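Long-range contact in aspartokinase (Clostridium acetobutylicum, PDB 3TVI), which probably catalyses the ATP-dependent phosphorylation of the aspartate beta-carboxyl group, an early step in the biosynthesis of lysine, threonine and methionine: residues Thr226-Ile230 with Pro272-Ile276. Numbering follows the deposited sequence.
Sequences TISKI and PGTLI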
loop_
_atom_site.group_PDB
_atom_site.type_symbol
_atom_site.label_atom_id
_atom_site.label_comp_id
_atom_site.label_asym_id
_atom_site.label_seq_id
_atom_site.Cartn_x
_atom_site.Cartn_y
_atom_site.Cartn_z
ATOM N N THR B 226 22.599 21.484 8.433
ATOM C CA THR B 226 21.577 21.563 9.471
ATOM C C THR B 226 20.275 22.021 8.844
ATOM O O THR B 226 20.286 22.833 7.928
ATOM C CB THR B 226 21.978 22.582 10.547
ATOM O OG1 THR B 226 23.141 22.103 11.230
ATOM C CG2 THR B 226 20.837 22.819 11.547
ATOM N N ILE B 227 19.157 21.513 9.348
ATOM C CA ILE B 227 17.851 21.895 8.836
ATOM C C ILE B 227 17.427 23.239 9.437
ATOM O O ILE B 227 16.622 23.295 10.351
ATOM C CB ILE B 227 16.768 20.840 9.149
ATOM C CG1 ILE B 227 17.198 19.441 8.691
ATOM C CG2 ILE B 227 15.452 21.232 8.492
ATOM C CD1 ILE B 227 16.213 18.352 9.063
ATOM N N SER B 228 17.979 24.323 8.917
ATOM C CA SER B 228 17.505 25.669 9.232
ATOM C C SER B 228 16.035 25.740 9.726
ATOM O O SER B 228 15.779 26.194 10.841
ATOM C CB SER B 228 17.692 26.549 7.994
ATOM O OG SER B 228 17.153 27.843 8.179
ATOM N N LYS B 229 15.091 25.287 8.903
ATOM C CA LYS B 229 13.649 25.404 9.188
ATOM C C LYS B 229 12.867 24.147 8.758
ATOM O O LYS B 229 13.244 23.474 7.810
ATOM C CB LYS B 229 13.089 26.624 8.458
ATOM C CG LYS B 229 13.499 27.965 9.045
ATOM C CD LYS B 229 13.394 29.098 8.032
ATOM C CE LYS B 229 13.004 30.405 8.715
ATOM N NZ LYS B 229 13.535 31.635 8.058
ATOM N N ILE B 230 11.772 23.838 9.444
ATOM C CA ILE B 230 11.043 22.589 9.192
ATOM C C ILE B 230 9.589 22.693 9.680
ATOM O O ILE B 230 9.338 23.174 10.774
ATOM C CB ILE B 230 11.765 21.415 9.888
ATOM C CG1 ILE B 230 11.118 20.076 9.556
ATOM C CG2 ILE B 230 11.781 21.603 11.397
ATOM C CD1 ILE B 230 11.992 18.901 9.925
ATOM N N PRO B 272 23.011 27.894 15.674
ATOM C CA PRO B 272 21.597 28.180 15.499
ATOM C C PRO B 272 20.842 26.882 15.398
ATOM O O PRO B 272 21.416 25.848 15.041
ATOM C CB PRO B 272 21.541 28.958 14.186
ATOM C CG PRO B 272 22.843 28.707 13.494
ATOM C CD PRO B 272 23.725 27.890 14.386
ATOM N N GLY B 273 19.569 26.908 15.732
ATOM C CA GLY B 273 18.820 25.669 15.727
ATOM C C GLY B 273 18.242 25.277 14.385
ATOM O O GLY B 273 18.443 25.932 13.364
ATOM N N THR B 274 17.526 24.174 14.397
ATOM C CA THR B 274 16.493 23.986 13.427
ATOM C C THR B 274 15.284 24.615 14.095
ATOM O O THR B 274 15.187 24.637 15.324
ATOM C CB THR B 274 16.287 22.509 13.090
ATOM O OG1 THR B 274 15.861 21.810 14.258
ATOM C CG2 THR B 274 17.597 21.919 12.583
ATOM N N LEU B 275 14.388 25.155 13.282
ATOM C CA LEU B 275 13.336 26.028 13.764
ATOM C C LEU B 275 11.987 25.480 13.290
ATOM O O LEU B 275 11.558 25.735 12.165
ATOM C CB LEU B 275 13.604 27.445 13.241
ATOM C CG LEU B 275 12.919 28.635 13.908
ATOM C CD1 LEU B 275 12.992 28.527 15.424
ATOM C CD2 LEU B 275 13.545 29.936 13.436
ATOM N N ILE B 276 11.326 24.714 14.152
ATOM C CA ILE B 276 10.138 23.966 13.760
ATOM C C ILE B 276 8.937 24.899 13.713
ATOM O O ILE B 276 8.415 25.300 14.752
ATOM C CB ILE B 276 9.851 22.798 14.718
ATOM C CG1 ILE B 276 11.089 21.893 14.851
ATOM C CG2 ILE B 276 8.642 22.011 14.237
ATOM C CD1 ILE B 276 11.069 20.947 16.037
#
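Two short parallel strands pair at one edge of the mixed central sheet of the amino acid kinase fold, where strand 229-231 is one of the sheet's two outermost strands within this chain and strand 274-277 lies between it and strand 261-265. Two weak backbone hydrogen bonds set the register: Leu275 N donates to Ser228 O at 3.0 Å with a bent N-H...O angle of 122°, and Ile230 N donates to Leu275 O at 3.3 Å. Both polar backbone groups of Leu275 are thus used on the strand 229-231 side, whereas its neighbours Thr274 and Ile276 bond on the other side to Ile263 and Ile261, the alternation expected of an inner strand. Ile230 continues the ladder through a backbone bond with Leu277. Just before the edge strand, Ile227 centres an inverse gamma turn, closed by a weak bond from Ser228 N to Thr226 O (2.9 Å), while Ile227 itself has a backbone bond with Phe213. Side chains of Lys229 and Leu275 share the more open face; those of Ile230 and Ile276 lie on the opposite one, under helix 232-240, where both touch Leu235 and Ile230 CG2 packs 3.5 Å from Ile276 CG1. The carbonyl of Ile230 also receives a CA-H...O contact, with Ile276 CA 3.2 Å from Ile230 O.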